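Local structure of CRISPR-associated endonuclease Cas12b (Alicyclobacillus acidoterrestris, 5U31) at residues V1076-N1087 against W1091-V1101. The protein is an RNA-guided DNA endonuclease, most active with divalent metal ions, that recognises a protospacer adjacent motif and cleaves target DNA in antiviral defence. The protein carries 3 engineered substitutions. Sequence-based numbering, arbitrary orientation.
Sequences VVLMRDPSGIIN and WTRQKEFWSMV. With nucleotides of chain E.
Met1079 and Thr1092 form the antiparallel hydrogen-bonded pair of a beta hairpin in the Nuc-II domain, two short strands joined by a long loop, whose second strand, 1091-1093, runs straight into a helix lying over one face of the sheet. Met1079 N gives a nearly straight bond to Thr1092 O (2.6 Å), Thr1092 N returns one to Met1079 O, and Gln1094 N, in the first turn of the helix, reaches Val1077 O. On the helix side, Met1079 CB sits over the face of the Phe1097 ring, 3.6 Å from its centroid. The selenomethionine chain then bends at chi2 (-80°) and brings CE to the edge of Trp1098, beside the Gln1094 amide. One face of that indole meets the guanine of DG2 of chain E, and Phe1097 CD2 lies over the opposite face; Trp1098 and Gln1094 thus set the start of the helix against the nucleotide, with Met1079 packed behind. On the opposite face of the sheet, Arg1080 lies across Trp1091: its CB and CG cover the six-membered ring, and its guanidinium follows over CZ2 with the planes 42° apart, while NE bonds to Gln997 O. The connecting loop is tied down by Asn1087, whose ND2 donates in its amide plane to Thr1092 OG1 (2.6 Å), and by Ile1086, whose CD1 packs on Val1101 CG2 at 3.4 Å. Strands 999-1006 and 1038-1041 flank the hairpin, pairing with 1076-1079 and 1091-1093 respectively, and the helix runs over the Met1079 face at 35° to strand 1076-1079.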
ATOM      1  N   VAL A1076      20.886  26.606  -0.438  1.00 61.30           N
ATOM      2  CA  VAL A1076      20.416  27.178   0.817  1.00 50.88           C
ATOM      3  C   VAL A1076      18.896  27.171   0.805  1.00 63.55           C
ATOM      4  O   VAL A1076      18.278  27.585  -0.182  1.00 85.26           O
ATOM      5  CB  VAL A1076      20.952  28.607   1.024  1.00 50.75           C
ATOM      6  CG1 VAL A1076      20.347  29.226   2.272  1.00 48.52           C
ATOM      7  CG2 VAL A1076      22.472  28.597   1.109  1.00 55.15           C
ATOM      8  N   VAL A1077      18.296  26.696   1.891  1.00 47.79           N
ATOM      9  CA  VAL A1077      16.848  26.672   2.039  1.00 44.76           C
ATOM     10  C   VAL A1077      16.441  27.823   2.943  1.00 53.86           C
ATOM     11  O   VAL A1077      16.912  27.925   4.081  1.00 58.91           O
ATOM     12  CB  VAL A1077      16.361  25.329   2.601  1.00 45.38           C
ATOM     13  CG1 VAL A1077      14.899  25.428   3.015  1.00 43.04           C
ATOM     14  CG2 VAL A1077      16.548  24.243   1.565  1.00 43.18           C
ATOM     15  N   LEU A1078      15.566  28.686   2.438  1.00 51.31           N
ATOM     16  CA  LEU A1078      15.051  29.821   3.189  1.00 45.76           C
ATOM     17  C   LEU A1078      13.632  29.527   3.662  1.00 55.61           C
ATOM     18  O   LEU A1078      12.793  29.071   2.876  1.00 44.13           O
ATOM     19  CB  LEU A1078      15.069  31.090   2.335  1.00 46.55           C
ATOM     20  CG  LEU A1078      16.408  31.536   1.751  1.00 47.56           C
ATOM     21  CD1 LEU A1078      16.256  32.871   1.059  1.00 48.39           C
ATOM     22  CD2 LEU A1078      17.443  31.626   2.845  1.00 48.27           C
HETATM   23  N   MSE A1079      13.373  29.786   4.942  1.00 48.70           N
HETATM   24  CA  MSE A1079      12.040  29.644   5.527  1.00 45.13           C
HETATM   25  C   MSE A1079      11.469  31.004   5.902  1.00 45.80           C
HETATM   26  O   MSE A1079      12.190  31.999   5.960  1.00 49.55           O
HETATM   27  CB  MSE A1079      12.079  28.746   6.760  1.00 54.38           C
HETATM   28  CG  MSE A1079      12.572  27.341   6.497  1.00 72.56           C
HETATM   29 SE   MSE A1079      11.213  26.162   5.751  1.00 68.76          SE
HETATM   30  CE  MSE A1079      12.279  24.531   5.695  1.00 78.94           C
ATOM     31  N   ARG A1080      10.172  31.042   6.180  1.00 44.63           N
ATOM     32  CA  ARG A1080       9.475  32.302   6.384  1.00 45.24           C
ATOM     33  C   ARG A1080       8.289  32.064   7.307  1.00 44.80           C
ATOM     34  O   ARG A1080       7.558  31.087   7.137  1.00 43.89           O
ATOM     35  CB  ARG A1080       9.014  32.872   5.039  1.00 45.32           C
ATOM     36  CG  ARG A1080       8.968  34.372   4.972  1.00 46.38           C
ATOM     37  CD  ARG A1080       7.570  34.838   4.640  1.00 60.03           C
ATOM     38  NE  ARG A1080       7.138  34.410   3.313  1.00 49.30           N
ATOM     39  CZ  ARG A1080       7.211  35.172   2.227  1.00 50.06           C
ATOM     40  NH1 ARG A1080       6.785  34.707   1.060  1.00 45.74           N
ATOM     41  NH2 ARG A1080       7.708  36.401   2.304  1.00 55.79           N
ATOM     42  N   ASP A1081       8.113  32.950   8.287  1.00 48.82           N
ATOM     43  CA  ASP A1081       6.975  32.894   9.201  1.00 45.26           C
ATOM     44  C   ASP A1081       5.852  33.781   8.683  1.00 45.49           C
ATOM     45  O   ASP A1081       5.918  35.008   8.835  1.00 46.41           O
ATOM     46  CB  ASP A1081       7.382  33.347  10.603  1.00 50.07           C
ATOM     47  CG  ASP A1081       6.251  33.233  11.616  1.00 45.77           C
ATOM     48  OD1 ASP A1081       6.502  33.510  12.808  1.00 48.51           O
ATOM     49  OD2 ASP A1081       5.125  32.848  11.239  1.00 50.81           O
ATOM     50  N   PRO A1082       4.801  33.210   8.089  1.00 44.74           N
ATOM     51  CA  PRO A1082       3.725  34.057   7.549  1.00 45.04           C
ATOM     52  C   PRO A1082       3.061  34.929   8.592  1.00 45.71           C
ATOM     53  O   PRO A1082       2.503  35.974   8.237  1.00 46.35           O
ATOM     54  CB  PRO A1082       2.742  33.042   6.948  1.00 44.06           C
ATOM     55  CG  PRO A1082       3.089  31.737   7.560  1.00 43.31           C
ATOM     56  CD  PRO A1082       4.552  31.780   7.850  1.00 43.67           C
ATOM     57  N   SER A1083       3.119  34.549   9.867  1.00 45.66           N
ATOM     58  CA  SER A1083       2.545  35.355  10.937  1.00 46.36           C
ATOM     59  C   SER A1083       3.437  36.511  11.361  1.00 47.43           C
ATOM     60  O   SER A1083       2.995  37.348  12.154  1.00 48.15           O
ATOM     61  CB  SER A1083       2.255  34.481  12.154  1.00 45.94           C
ATOM     62  OG  SER A1083       3.451  34.198  12.857  1.00 46.10           O
ATOM     63  N   GLY A1084       4.674  36.572  10.874  1.00 60.87           N
ATOM     64  CA  GLY A1084       5.581  37.629  11.283  1.00 48.70           C
ATOM     65  C   GLY A1084       6.005  37.569  12.730  1.00 49.04           C
ATOM     66  O   GLY A1084       6.484  38.569  13.263  1.00 50.03           O
ATOM     67  N   ILE A1085       5.846  36.422  13.387  1.00 48.29           N
ATOM     68  CA  ILE A1085       6.195  36.344  14.798  1.00 51.47           C
ATOM     69  C   ILE A1085       7.669  36.010  14.969  1.00 48.86           C
ATOM     70  O   ILE A1085       8.344  36.562  15.846  1.00 49.68           O
ATOM     71  CB  ILE A1085       5.294  35.319  15.513  1.00 47.92           C
ATOM     72  CG1 ILE A1085       3.845  35.821  15.558  1.00 49.28           C
ATOM     73  CG2 ILE A1085       5.788  35.068  16.916  1.00 48.26           C
ATOM     74  CD1 ILE A1085       2.842  34.742  15.939  1.00 47.18           C
ATOM     75  N   ILE A1086       8.192  35.124  14.129  1.00 48.19           N
ATOM     76  CA  ILE A1086       9.565  34.655  14.235  1.00 48.34           C
ATOM     77  C   ILE A1086      10.398  35.349  13.170  1.00 48.87           C
ATOM     78  O   ILE A1086      10.146  35.201  11.966  1.00 48.41           O
ATOM     79  CB  ILE A1086       9.641  33.131  14.106  1.00 47.32           C
ATOM     80  CG1 ILE A1086       9.213  32.505  15.425  1.00 50.23           C
ATOM     81  CG2 ILE A1086      11.048  32.693  13.763  1.00 47.48           C
ATOM     82  CD1 ILE A1086       8.818  31.085  15.311  1.00 68.08           C
ATOM     83  N   ASN A1087      11.389  36.108  13.631  1.00 49.89           N
ATOM     84  CA  ASN A1087      12.247  36.922  12.774  1.00 50.64           C
ATOM     85  C   ASN A1087      11.428  37.874  11.906  1.00 50.84           C
ATOM     86  O   ASN A1087      11.764  38.131  10.748  1.00 50.97           O
ATOM     87  CB  ASN A1087      13.161  36.053  11.915  1.00 50.24           C
ATOM     88  CG  ASN A1087      14.420  36.775  11.516  1.00 51.27           C
ATOM     89  OD1 ASN A1087      14.783  37.778  12.125  1.00 52.30           O
ATOM     90  ND2 ASN A1087      15.093  36.276  10.491  1.00 51.07           N
ATOM     91  N   TRP A1091      12.745  36.196   5.468  1.00 49.28           N
ATOM     92  CA  TRP A1091      13.333  34.954   4.978  1.00 48.58           C
ATOM     93  C   TRP A1091      14.565  34.609   5.801  1.00 49.00           C
ATOM     94  O   TRP A1091      15.505  35.406   5.890  1.00 50.07           O
ATOM     95  CB  TRP A1091      13.695  35.078   3.503  1.00 48.75           C
ATOM     96  CG  TRP A1091      12.518  35.054   2.608  1.00 48.15           C
ATOM     97  CD1 TRP A1091      11.921  36.121   2.012  1.00 48.69           C
ATOM     98  CD2 TRP A1091      11.774  33.900   2.209  1.00 46.95           C
ATOM     99  NE1 TRP A1091      10.853  35.703   1.259  1.00 47.91           N
ATOM    100  CE2 TRP A1091      10.743  34.342   1.363  1.00 46.83           C
ATOM    101  CE3 TRP A1091      11.883  32.533   2.483  1.00 46.02           C
ATOM    102  CZ2 TRP A1091       9.827  33.468   0.789  1.00 45.81           C
ATOM    103  CZ3 TRP A1091      10.976  31.668   1.914  1.00 45.00           C
ATOM    104  CH2 TRP A1091       9.959  32.137   1.077  1.00 44.90           C
ATOM    105  N   THR A1092      14.562  33.422   6.399  1.00 48.21           N
ATOM    106  CA  THR A1092      15.619  32.991   7.297  1.00 48.57           C
ATOM    107  C   THR A1092      16.147  31.645   6.826  1.00 47.90           C
ATOM    108  O   THR A1092      15.402  30.828   6.279  1.00 66.28           O
ATOM    109  CB  THR A1092      15.108  32.889   8.755  1.00 48.44           C
ATOM    110  OG1 THR A1092      14.477  34.119   9.131  1.00 49.01           O
ATOM    111  CG2 THR A1092      16.247  32.611   9.719  1.00 49.02           C
ATOM    112  N   ARG A1093      17.446  31.431   7.018  1.00 48.52           N
ATOM    113  CA  ARG A1093      18.030  30.130   6.726  1.00 48.01           C
ATOM    114  C   ARG A1093      17.355  29.061   7.569  1.00 47.07           C
ATOM    115  O   ARG A1093      17.022  29.289   8.733  1.00 47.20           O
ATOM    116  CB  ARG A1093      19.529  30.143   7.001  1.00 49.00           C
ATOM    117  CG  ARG A1093      20.379  29.713   5.823  1.00 49.15           C
ATOM    118  CD  ARG A1093      21.447  28.730   6.252  1.00 49.35           C
ATOM    119  NE  ARG A1093      22.113  29.147   7.483  1.00 61.51           N
ATOM    120  CZ  ARG A1093      23.154  29.970   7.526  1.00 53.36           C
ATOM    121  NH1 ARG A1093      23.699  30.296   8.692  1.00 52.29           N
ATOM    122  NH2 ARG A1093      23.647  30.474   6.401  1.00 52.05           N
ATOM    123  N   GLN A1094      17.161  27.883   6.972  1.00 46.35           N
ATOM    124  CA  GLN A1094      16.353  26.847   7.608  1.00 47.16           C
ATOM    125  C   GLN A1094      16.890  26.476   8.983  1.00 45.58           C
ATOM    126  O   GLN A1094      16.115  26.301   9.931  1.00 45.25           O
ATOM    127  CB  GLN A1094      16.292  25.617   6.709  1.00 44.37           C
ATOM    128  CG  GLN A1094      15.636  24.412   7.338  1.00 57.27           C
ATOM    129  CD  GLN A1094      15.545  23.255   6.373  1.00 71.49           C
ATOM    130  OE1 GLN A1094      16.157  23.279   5.305  1.00 52.36           O
ATOM    131  NE2 GLN A1094      14.772  22.233   6.738  1.00 77.11           N
ATOM    132  N   LYS A1095      18.212  26.357   9.114  1.00 46.34           N
ATOM    133  CA  LYS A1095      18.803  25.928  10.378  1.00 53.55           C
ATOM    134  C   LYS A1095      18.455  26.894  11.503  1.00 58.56           C
ATOM    135  O   LYS A1095      17.860  26.506  12.516  1.00 53.90           O
ATOM    136  CB  LYS A1095      20.320  25.795  10.224  1.00 54.00           C
ATOM    137  CG  LYS A1095      21.044  25.364  11.492  1.00 61.07           C
ATOM    138  CD  LYS A1095      22.557  25.447  11.319  1.00 73.81           C
ATOM    139  CE  LYS A1095      23.289  24.942  12.550  1.00 76.49           C
ATOM    140  NZ  LYS A1095      22.911  23.537  12.877  1.00 75.01           N
ATOM    141  N   GLU A1096      18.808  28.172  11.331  1.00 60.38           N
ATOM    142  CA  GLU A1096      18.537  29.162  12.368  1.00 48.78           C
ATOM    143  C   GLU A1096      17.046  29.415  12.538  1.00 48.08           C
ATOM    144  O   GLU A1096      16.599  29.728  13.645  1.00 48.28           O
ATOM    145  CB  GLU A1096      19.262  30.472  12.051  1.00 49.92           C
ATOM    146  CG  GLU A1096      20.776  30.407  12.180  1.00 50.90           C
ATOM    147  CD  GLU A1096      21.443  29.769  10.978  1.00 63.32           C
ATOM    148  OE1 GLU A1096      20.738  29.505   9.983  1.00 69.46           O
ATOM    149  OE2 GLU A1096      22.670  29.532  11.025  1.00 72.62           O
ATOM    150  N   PHE A1097      16.264  29.287  11.465  1.00 47.32           N
ATOM    151  CA  PHE A1097      14.825  29.497  11.568  1.00 46.70           C
ATOM    152  C   PHE A1097      14.205  28.553  12.592  1.00 46.09           C
ATOM    153  O   PHE A1097      13.500  28.988  13.507  1.00 46.24           O
ATOM    154  CB  PHE A1097      14.170  29.319  10.197  1.00 45.97           C
ATOM    155  CG  PHE A1097      12.685  29.546  10.195  1.00 45.40           C
ATOM    156  CD1 PHE A1097      12.165  30.827  10.132  1.00 45.94           C
ATOM    157  CD2 PHE A1097      11.805  28.475  10.243  1.00 44.40           C
ATOM    158  CE1 PHE A1097      10.802  31.036  10.124  1.00 45.51           C
ATOM    159  CE2 PHE A1097      10.444  28.678  10.237  1.00 43.96           C
ATOM    160  CZ  PHE A1097       9.941  29.959  10.176  1.00 44.52           C
ATOM    161  N   TRP A1098      14.476  27.254  12.471  1.00 52.89           N
ATOM    162  CA  TRP A1098      13.875  26.296  13.388  1.00 44.93           C
ATOM    163  C   TRP A1098      14.504  26.309  14.771  1.00 47.35           C
ATOM    164  O   TRP A1098      13.944  25.701  15.688  1.00 59.29           O
ATOM    165  CB  TRP A1098      13.947  24.888  12.803  1.00 44.11           C
ATOM    166  CG  TRP A1098      13.045  24.717  11.632  1.00 51.69           C
ATOM    167  CD1 TRP A1098      13.410  24.521  10.335  1.00 43.03           C
ATOM    168  CD2 TRP A1098      11.612  24.748  11.647  1.00 48.67           C
ATOM    169  NE1 TRP A1098      12.293  24.422   9.541  1.00 47.05           N
ATOM    170  CE2 TRP A1098      11.177  24.558  10.323  1.00 42.04           C
ATOM    171  CE3 TRP A1098      10.657  24.916  12.654  1.00 42.62           C
ATOM    172  CZ2 TRP A1098       9.831  24.531   9.981  1.00 41.41           C
ATOM    173  CZ3 TRP A1098       9.326  24.888  12.311  1.00 42.00           C
ATOM    174  CH2 TRP A1098       8.923  24.698  10.987  1.00 41.41           C
ATOM    175  N   SER A1099      15.644  26.970  14.954  1.00 46.64           N
ATOM    176  CA  SER A1099      16.167  27.113  16.303  1.00 47.41           C
ATOM    177  C   SER A1099      15.556  28.311  17.012  1.00 53.74           C
ATOM    178  O   SER A1099      15.492  28.331  18.246  1.00 61.03           O
ATOM    179  CB  SER A1099      17.691  27.225  16.275  1.00 48.32           C
ATOM    180  OG  SER A1099      18.102  28.379  15.565  1.00 66.64           O
HETATM  181  N   MSE A1100      15.099  29.304  16.257  1.00 50.34           N
HETATM  182  CA  MSE A1100      14.377  30.428  16.830  1.00 50.79           C
HETATM  183  C   MSE A1100      13.016  29.943  17.292  1.00 63.43           C
HETATM  184  O   MSE A1100      12.515  30.368  18.334  1.00 65.98           O
HETATM  185  CB  MSE A1100      14.228  31.561  15.817  1.00 51.08           C
HETATM  186  CG  MSE A1100      15.547  32.175  15.382  1.00 82.53           C
HETATM  187 SE   MSE A1100      15.329  33.573  14.038  1.00 66.87          SE
HETATM  188  CE  MSE A1100      17.208  34.002  13.717  1.00 80.77           C
ATOM    189  N   VAL A1101      12.426  29.046  16.496  1.00 68.76           N
ATOM    190  CA  VAL A1101      11.199  28.372  16.909  1.00 45.91           C
ATOM    191  C   VAL A1101      11.445  27.564  18.172  1.00 46.03           C
ATOM    192  O   VAL A1101      10.628  27.562  19.099  1.00 49.96           O
ATOM    193  CB  VAL A1101      10.667  27.483  15.773  1.00 44.86           C
ATOM    194  CG1 VAL A1101       9.315  26.910  16.136  1.00 44.18           C
ATOM    195  CG2 VAL A1101      10.576  28.264  14.494  1.00 44.85           C
TER
ATOM    196  P    DG E   2      15.476  16.661  10.778  1.00117.44           P
ATOM    197  OP1  DG E   2      16.173  15.448  10.299  1.00112.92           O
ATOM    198  OP2  DG E   2      15.956  17.989  10.337  1.00105.05           O
ATOM    199  O5'  DG E   2      13.919  16.504  10.397  1.00109.17           O
ATOM    200  C5'  DG E   2      12.927  17.365  10.984  1.00103.15           C
ATOM    201  C4'  DG E   2      12.035  17.993   9.929  1.00 84.42           C
ATOM    202  O4'  DG E   2      11.634  19.308  10.361  1.00 71.40           O
ATOM    203  C3'  DG E   2      12.708  18.249   8.603  1.00 80.46           C
ATOM    204  O3'  DG E   2      11.733  18.425   7.606  1.00 71.43           O
ATOM    205  C2'  DG E   2      13.469  19.547   8.871  1.00 78.90           C
ATOM    206  C1'  DG E   2      12.597  20.252   9.923  1.00 69.39           C
ATOM    207  N9   DG E   2      13.332  20.724  11.104  1.00 65.72           N
ATOM    208  C8   DG E   2      12.864  20.739  12.397  1.00 66.46           C
ATOM    209  N7   DG E   2      13.721  21.208  13.259  1.00 69.49           N
ATOM    210  C5   DG E   2      14.839  21.528  12.497  1.00 77.81           C
ATOM    211  C6   DG E   2      16.087  22.078  12.893  1.00 93.92           C
ATOM    212  O6   DG E   2      16.459  22.400  14.034  1.00109.46           O
ATOM    213  N1   DG E   2      16.943  22.250  11.808  1.00 75.93           N
ATOM    214  C2   DG E   2      16.636  21.932  10.508  1.00 74.58           C
ATOM    215  N2   DG E   2      17.593  22.169   9.597  1.00 83.23           N
ATOM    216  N3   DG E   2      15.473  21.420  10.120  1.00 61.75           N
ATOM    217  C4   DG E   2      14.621  21.242  11.165  1.00 67.62           C
TER